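Local coordinates for ankyrin repeat domain-containing protein EMB506, chloroplastic (Arabidopsis thaliana, PDB 6JD6) that takes part in the first differentiation of the proplastid during embryo development and is required for correct margins of cotyledons and leaves, at residues I229-T232 against N233-K237; K195-K199 against Y200-V204; T213-H216 against I217-S221. One frame throughout, in Å; residues are numbered along the deposited sequence.

Contact 1 (I229-T232 against N233-K237); sequences ILLT and NGADK
Leu230 and Ala235 meet where helix 224-232 runs out into the following loop. Their CB atoms touch, with Leu230 CB 3.8 Å from Ala235 CB. The backbone ties the same two residues: Ala235 N donates to Leu230 O at 2.9 Å, with an N-H...O angle of 154°. The donor stands above the carbonyl plane. Asn233 N makes a further weak bond to Leu230 O at 3.0 Å. One residue further along, Gly234 N reaches Leu231 O in a long, weak bond of 3.5 Å. The bonds from Ala235 N and Gly234 N, with the Leu230-Ala235 apolar touch, make a Schellman motif. Gly234 takes the left-handed backbone turn that the motif needs, with phi 92°. Leu231 CG stands beside its backbone N (chi1 -69°), and Leu231 CD2 lies near Ala235, 4.2 Å from Lys237 CB. Leu231 O and Ala235 O share a water that donates to both, 2.7 Å from each. Further out, Asn205 binds the backbone of Gly234 and Asp236, and Lys237 NZ reaches Leu267 O and Met270 O. Thr232 OG1 turns back to Lys228 O. Leu230 O and Leu231 O, near the helix end, are thus met by loop N-H groups, Leu231 O also by the water.

Contact 2 (K195-K199 against Y200-V204); sequences KLLFK and YNVDV
From Leu197 and Phe198 to Asn201 and Val202 the backbone closes in a Schellman motif, with Asn201 in the left-handed region (phi 55°) and turning the chain off its helix. Asn201 N donates to Phe198 O at 2.9 Å. Val202 N makes the longer, weak but straight bond to Leu197 O, 3.4 Å at 169°. Leu197 O also takes Tyr200 N at 3.0 Å, so two N-H groups share it, one of them weakly. The motif has its usual apolar pair: Leu197 CB lies 4.0 Å from Val202 CG2. Both methyls of Val202 approach the Leu197 carbonyl oxygen from one side, CG1 the nearer.

Leu196 and Tyr200 extend in the same direction next to each other. Leu196 O meets the edge of the Tyr200 ring near its plane, 3.3 Å from CD2. With CG anti to its N (chi1 -176°), Leu196 extends beside Tyr200, and its CD1 ends 3.9 Å from Tyr200 CE2. Beyond the turn, Val204 CG1 comes to 3.5 Å from Phe198 CE1, and these two side chains are roughly perpendicular.

The turn ends helix 191-199 of the third ankyrin repeat. Leu196, Leu197 and Tyr200 pack on Leu165 of helix 158-166. Leu197 also reaches Ile182 and Ala185 of helix 181-187. On the side of the next repeat, Phe198 meets Ile229 and Leu230 of helix 224-232.

Contact 3 (T213-H216 against I217-S221); sequences TPLH and IAVQS
The His216 imidazole is the ring of this contact, and Thr213 sits at its edge. Thr213 N donates to His216 ND1 at 3.0 Å and 169°, a nearly straight bond lying close to the ring plane. Thr213 CA lies at the same edge, in plane. The ring also meets that of Trp212, with the planes at about 45°, and its far nitrogen, NE2, is hydrogen-bonded to Lys245 O in the next repeat. A ring that accepts at ND1 and bonds a carbonyl at NE2 is probably neutral, with its hydrogen on NE2. With both nitrogens engaged, its rotation is fixed. CG stands beside the backbone N of His216 (chi1 -72°), which turns the ring back toward the start of the helix.

Thr213 holds the N-cap of helix 214-220. Its OG1 accepts a weak bond from His216 N at 3.5 Å. With the Thr213 N to ND1 bond this completes a capping box. Thr213 to His216 read TPLH, the hallmark tetrapeptide that opens the first helix of an ankyrin repeat. Pro214, which has no N-H to offer, fills the first helical position.

Four regular helical bonds then run forward, from the N atoms of Ile217, Ala218, Val219 and Gln220 to the O atoms of Thr213, Pro214, Leu215 and His216 in turn. The shortest, Ala218 N to Pro214 O, is 2.8 Å. Val219 keeps CG2 beside its own N, and this methyl lies 3.2 Å from Leu215 O. At the other end, Ser221 OG donates to Ala218 O at 2.7 Å.

Leu215 and Ala218 face helix 224-232, at Leu231 and at Thr227 and Leu230, while Val219 and His216 meet Leu250 of helix 247-252. The Gln220 amide is hydrogen-bonded to a polar side chain and to backbone of the chain of another protein in the assembly.

Overall arrangement
Along the chain the order is contact 2, contact 3, contact 1. Contact 2 ends the second helix of the third ankyrin repeat. Contact 3 spans the first helix of the fourth repeat from its N-cap, and contact 1 ends the second. The centres of contacts 1 and 3 are about 11 Å apart, those of 1 and 2 about 12 Å, and those of 2 and 3 about 16 Å. Within the fourth repeat, Leu230 CD1 packs 3.7 Å from Ala218 CB. Between repeats, Val204 CG2 lies 3.8 Å from Ala235 N. The matching turns of contacts 1 and 2 thus stack on each other, as expected in an ankyrin solenoid, while contact 3 also faces a partner protein.

Contact 1 (I229-T232 against N233-K237)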
loop_
_atom_site.group_PDB
_atom_site.type_symbol
_atom_site.label_atom_id
_atom_site.label_comp_id
_atom_site.label_asym_id
_atom_site.label_seq_id
_atom_site.Cartn_x
_atom_site.Cartn_y
_atom_site.Cartn_z
ATOM N N ILE A 229 20.410 -8.373 -7.871
ATOM C CA ILE A 229 20.976 -7.678 -6.723
ATOM C C ILE A 229 20.771 -8.450 -5.414
ATOM O O ILE A 229 21.600 -8.369 -4.508
ATOM C CB ILE A 229 20.495 -6.210 -6.625
ATOM C CG1 ILE A 229 21.573 -5.351 -5.967
ATOM C CG2 ILE A 229 19.172 -6.104 -5.893
ATOM C CD1 ILE A 229 21.239 -3.888 -5.939
ATOM N N LEU A 230 19.685 -9.215 -5.323
ATOM C CA LEU A 230 19.482 -10.095 -4.177
ATOM C C LEU A 230 20.561 -11.179 -4.137
ATOM O O LEU A 230 21.137 -11.451 -3.085
ATOM C CB LEU A 230 18.086 -10.725 -4.216
ATOM C CG LEU A 230 16.926 -9.808 -3.814
ATOM C CD1 LEU A 230 15.570 -10.453 -4.123
ATOM C CD2 LEU A 230 17.030 -9.448 -2.340
ATOM N N LEU A 231 20.834 -11.789 -5.289
ATOM C CA LEU A 231 21.850 -12.836 -5.393
ATOM C C LEU A 231 23.252 -12.307 -5.085
ATOM O O LEU A 231 24.081 -13.006 -4.499
ATOM C CB LEU A 231 21.824 -13.465 -6.792
ATOM C CG LEU A 231 20.596 -14.313 -7.138
ATOM C CD1 LEU A 231 20.534 -14.585 -8.637
ATOM C CD2 LEU A 231 20.616 -15.628 -6.358
ATOM N N THR A 232 23.512 -11.070 -5.490
ATOM C CA THR A 232 24.793 -10.417 -5.227
ATOM C C THR A 232 24.942 -10.116 -3.736
ATOM O O THR A 232 26.051 -9.997 -3.219
ATOM C CB THR A 232 24.911 -9.101 -6.040
ATOM O OG1 THR A 232 24.909 -9.401 -7.439
ATOM C CG2 THR A 232 26.188 -8.349 -5.705
ATOM N N ASN A 233 23.817 -9.997 -3.041
ATOM C CA ASN A 233 23.839 -9.678 -1.618
ATOM C C ASN A 233 23.458 -10.853 -0.717
ATOM O O ASN A 233 22.946 -10.662 0.386
ATOM C CB ASN A 233 22.965 -8.459 -1.324
ATOM C CG ASN A 233 23.632 -7.160 -1.739
ATOM O OD1 ASN A 233 23.547 -6.745 -2.897
ATOM N ND2 ASN A 233 24.322 -6.523 -0.796
ATOM N N GLY A 234 23.701 -12.065 -1.200
ATOM C CA GLY A 234 23.624 -13.247 -0.361
ATOM C C GLY A 234 22.295 -13.980 -0.322
ATOM O O GLY A 234 22.069 -14.786 0.578
ATOM N N ALA A 235 21.417 -13.714 -1.284
ATOM C CA ALA A 235 20.165 -14.463 -1.373
ATOM C C ALA A 235 20.452 -15.937 -1.650
ATOM O O ALA A 235 21.303 -16.267 -2.477
ATOM C CB ALA A 235 19.258 -13.881 -2.441
ATOM N N ASP A 236 19.742 -16.811 -0.943
ATOM C CA ASP A 236 19.974 -18.255 -0.992
ATOM C C ASP A 236 19.066 -18.901 -2.037
ATOM O O ASP A 236 17.852 -18.986 -1.854
ATOM C CB ASP A 236 19.726 -18.854 0.401
ATOM C CG ASP A 236 19.900 -20.365 0.450
ATOM O OD1 ASP A 236 20.330 -20.978 -0.551
ATOM O OD2 ASP A 236 19.616 -20.949 1.520
ATOM N N LYS A 237 19.657 -19.366 -3.130
ATOM C CA LYS A 237 18.870 -19.912 -4.228
ATOM C C LYS A 237 18.519 -21.393 -4.065
ATOM O O LYS A 237 17.854 -21.964 -4.927
ATOM C CB LYS A 237 19.557 -19.658 -5.574
ATOM C CG LYS A 237 20.874 -20.384 -5.770
ATOM C CD LYS A 237 21.562 -19.885 -7.035
ATOM C CE LYS A 237 22.828 -20.664 -7.335
ATOM N NZ LYS A 237 23.399 -20.285 -8.659
HETATM O O HOH W 1 23.708 -15.297 -3.217
#

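Contact 2 (K195-K199 against Y200-V204)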
loop_
_atom_site.group_PDB
_atom_site.type_symbol
_atom_site.label_atom_id
_atom_site.label_comp_id
_atom_site.label_asym_id
_atom_site.label_seq_id
_atom_site.Cartn_x
_atom_site.Cartn_y
_atom_site.Cartn_z
ATOM N N LYS A 195 18.031 -1.604 -2.081
ATOM C CA LYS A 195 19.420 -1.225 -1.834
ATOM C C LYS A 195 19.589 -0.556 -0.474
ATOM O O LYS A 195 20.581 -0.779 0.219
ATOM C CB LYS A 195 19.926 -0.274 -2.924
ATOM C CG LYS A 195 20.075 -0.898 -4.301
ATOM C CD LYS A 195 20.545 0.145 -5.308
ATOM C CE LYS A 195 20.759 -0.462 -6.681
ATOM N NZ LYS A 195 21.210 0.546 -7.677
ATOM N N LEU A 196 18.625 0.279 -0.103
ATOM C CA LEU A 196 18.672 0.962 1.182
ATOM C C LEU A 196 18.544 -0.020 2.349
ATOM O O LEU A 196 19.216 0.132 3.369
ATOM C CB LEU A 196 17.581 2.032 1.260
ATOM C CG LEU A 196 17.566 2.895 2.521
ATOM C CD1 LEU A 196 18.934 3.523 2.766
ATOM C CD2 LEU A 196 16.502 3.970 2.404
ATOM N N LEU A 197 17.676 -1.021 2.198
ATOM C CA LEU A 197 17.485 -2.027 3.242
ATOM C C LEU A 197 18.745 -2.868 3.466
ATOM O O LEU A 197 19.014 -3.302 4.588
ATOM C CB LEU A 197 16.278 -2.924 2.938
ATOM C CG LEU A 197 14.893 -2.277 3.086
ATOM C CD1 LEU A 197 13.791 -3.198 2.569
ATOM C CD2 LEU A 197 14.615 -1.880 4.533
ATOM N N PHE A 198 19.516 -3.093 2.403
ATOM C CA PHE A 198 20.794 -3.791 2.526
ATOM C C PHE A 198 21.711 -3.046 3.484
ATOM O O PHE A 198 22.469 -3.656 4.235
ATOM C CB PHE A 198 21.489 -3.916 1.168
ATOM C CG PHE A 198 20.811 -4.855 0.217
ATOM C CD1 PHE A 198 19.902 -5.796 0.675
ATOM C CD2 PHE A 198 21.089 -4.803 -1.141
ATOM C CE1 PHE A 198 19.283 -6.664 -0.204
ATOM C CE2 PHE A 198 20.471 -5.669 -2.025
ATOM C CZ PHE A 198 19.568 -6.600 -1.556
ATOM N N LYS A 199 21.640 -1.720 3.451
ATOM C CA LYS A 199 22.502 -0.890 4.288
ATOM C C LYS A 199 22.127 -0.984 5.764
ATOM O O LYS A 199 22.930 -0.669 6.638
ATOM C CB LYS A 199 22.486 0.563 3.805
ATOM C CG LYS A 199 23.081 0.727 2.415
ATOM C CD LYS A 199 23.221 2.183 2.018
ATOM C CE LYS A 199 23.999 2.312 0.714
ATOM N NZ LYS A 199 24.424 3.717 0.444
ATOM N N TYR A 200 20.906 -1.433 6.035
ATOM C CA TYR A 200 20.468 -1.669 7.405
ATOM C C TYR A 200 20.633 -3.137 7.780
ATOM O O TYR A 200 20.146 -3.587 8.817
ATOM C CB TYR A 200 19.024 -1.198 7.597
ATOM C CG TYR A 200 18.919 0.309 7.629
ATOM C CD1 TYR A 200 19.025 1.003 8.828
ATOM C CD2 TYR A 200 18.747 1.038 6.461
ATOM C CE1 TYR A 200 18.945 2.383 8.865
ATOM C CE2 TYR A 200 18.667 2.420 6.488
ATOM C CZ TYR A 200 18.767 3.085 7.693
ATOM O OH TYR A 200 18.688 4.457 7.729
ATOM N N ASN A 201 21.336 -3.869 6.922
ATOM C CA ASN A 201 21.677 -5.267 7.166
ATOM C C ASN A 201 20.480 -6.163 7.461
ATOM O O ASN A 201 20.526 -6.992 8.366
ATOM C CB ASN A 201 22.721 -5.382 8.281
ATOM C CG ASN A 201 24.033 -4.718 7.915
ATOM O OD1 ASN A 201 24.769 -5.205 7.056
ATOM N ND2 ASN A 201 24.336 -3.600 8.567
ATOM N N VAL A 202 19.410 -5.993 6.693
ATOM C CA VAL A 202 18.252 -6.864 6.823
ATOM C C VAL A 202 18.608 -8.282 6.390
ATOM O O VAL A 202 19.556 -8.500 5.632
ATOM C CB VAL A 202 17.052 -6.361 5.990
ATOM C CG1 VAL A 202 16.685 -4.931 6.392
ATOM C CG2 VAL A 202 17.358 -6.447 4.497
ATOM N N ASP A 203 17.848 -9.245 6.893
ATOM C CA ASP A 203 18.001 -10.636 6.500
ATOM C C ASP A 203 17.346 -10.822 5.132
ATOM O O ASP A 203 16.120 -10.764 5.011
ATOM C CB ASP A 203 17.345 -11.526 7.558
ATOM C CG ASP A 203 17.339 -12.994 7.183
ATOM O OD1 ASP A 203 18.067 -13.392 6.248
ATOM O OD2 ASP A 203 16.604 -13.757 7.842
ATOM N N VAL A 204 18.156 -11.033 4.097
ATOM C CA VAL A 204 17.620 -11.103 2.736
ATOM C C VAL A 204 17.018 -12.468 2.433
ATOM O O VAL A 204 16.393 -12.669 1.388
ATOM C CB VAL A 204 18.681 -10.748 1.670
ATOM C CG1 VAL A 204 19.320 -9.397 1.992
ATOM C CG2 VAL A 204 19.738 -11.835 1.577
#

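Contact 3 (T213-H216 against I217-S221)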
loop_
_atom_site.group_PDB
_atom_site.type_symbol
_atom_site.label_atom_id
_atom_site.label_comp_id
_atom_site.label_asym_id
_atom_site.label_seq_id
_atom_site.Cartn_x
_atom_site.Cartn_y
_atom_site.Cartn_z
ATOM N N THR A 213 10.753 -16.474 0.148
ATOM C CA THR A 213 11.805 -15.498 0.423
ATOM C C THR A 213 11.706 -14.333 -0.568
ATOM O O THR A 213 10.962 -14.415 -1.547
ATOM C CB THR A 213 13.202 -16.146 0.310
ATOM O OG1 THR A 213 13.451 -16.507 -1.052
ATOM C CG2 THR A 213 13.306 -17.380 1.199
ATOM N N PRO A 214 12.449 -13.237 -0.322
ATOM C CA PRO A 214 12.467 -12.154 -1.315
ATOM C C PRO A 214 12.905 -12.608 -2.714
ATOM O O PRO A 214 12.400 -12.071 -3.704
ATOM C CB PRO A 214 13.484 -11.167 -0.730
ATOM C CG PRO A 214 13.370 -11.366 0.737
ATOM C CD PRO A 214 13.129 -12.842 0.928
ATOM N N LEU A 215 13.820 -13.571 -2.794
ATOM C CA LEU A 215 14.252 -14.101 -4.086
ATOM C C LEU A 215 13.087 -14.725 -4.858
ATOM O O LEU A 215 12.973 -14.536 -6.067
ATOM C CB LEU A 215 15.380 -15.127 -3.919
ATOM C CG LEU A 215 16.001 -15.628 -5.229
ATOM C CD1 LEU A 215 16.583 -14.457 -6.015
ATOM C CD2 LEU A 215 17.075 -16.692 -4.980
ATOM N N HIS A 216 12.234 -15.468 -4.153
ATOM C CA HIS A 216 11.023 -16.044 -4.746
ATOM C C HIS A 216 10.126 -14.959 -5.349
ATOM O O HIS A 216 9.672 -15.072 -6.489
ATOM C CB HIS A 216 10.226 -16.852 -3.704
ATOM C CG HIS A 216 10.862 -18.155 -3.321
ATOM N ND1 HIS A 216 11.434 -18.369 -2.084
ATOM C CD2 HIS A 216 11.008 -19.312 -4.007
ATOM C CE1 HIS A 216 11.909 -19.602 -2.028
ATOM N NE2 HIS A 216 11.666 -20.197 -3.181
ATOM N N ILE A 217 9.871 -13.909 -4.575
ATOM C CA ILE A 217 9.024 -12.816 -5.036
ATOM C C ILE A 217 9.662 -12.052 -6.202
ATOM O O ILE A 217 8.972 -11.655 -7.141
ATOM C CB ILE A 217 8.702 -11.828 -3.892
ATOM C CG1 ILE A 217 8.112 -12.570 -2.693
ATOM C CG2 ILE A 217 7.742 -10.743 -4.374
ATOM C CD1 ILE A 217 7.846 -11.664 -1.501
ATOM N N ALA A 218 10.976 -11.851 -6.139
ATOM C CA ALA A 218 11.694 -11.155 -7.206
ATOM C C ALA A 218 11.518 -11.873 -8.539
ATOM O O ALA A 218 11.188 -11.259 -9.556
ATOM C CB ALA A 218 13.175 -11.025 -6.860
ATOM N N VAL A 219 11.735 -13.181 -8.521
ATOM C CA VAL A 219 11.546 -14.010 -9.703
ATOM C C VAL A 219 10.078 -14.025 -10.164
ATOM O O VAL A 219 9.793 -13.974 -11.360
ATOM C CB VAL A 219 12.059 -15.439 -9.450
ATOM C CG1 VAL A 219 11.799 -16.320 -10.648
ATOM C CG2 VAL A 219 13.556 -15.405 -9.131
ATOM N N GLN A 220 9.148 -14.078 -9.217
ATOM C CA GLN A 220 7.728 -14.008 -9.556
ATOM C C GLN A 220 7.399 -12.701 -10.283
ATOM O O GLN A 220 6.596 -12.687 -11.219
ATOM C CB GLN A 220 6.861 -14.133 -8.301
ATOM C CG GLN A 220 5.370 -14.305 -8.587
ATOM C CD GLN A 220 4.517 -14.101 -7.356
ATOM O OE1 GLN A 220 4.622 -13.078 -6.677
ATOM N NE2 GLN A 220 3.670 -15.075 -7.053
ATOM N N SER A 221 8.036 -11.609 -9.862
ATOM C CA SER A 221 7.808 -10.301 -10.478
ATOM C C SER A 221 8.509 -10.175 -11.831
ATOM O O SER A 221 8.315 -9.194 -12.547
ATOM C CB SER A 221 8.274 -9.174 -9.550
ATOM O OG SER A 221 9.688 -9.057 -9.564
#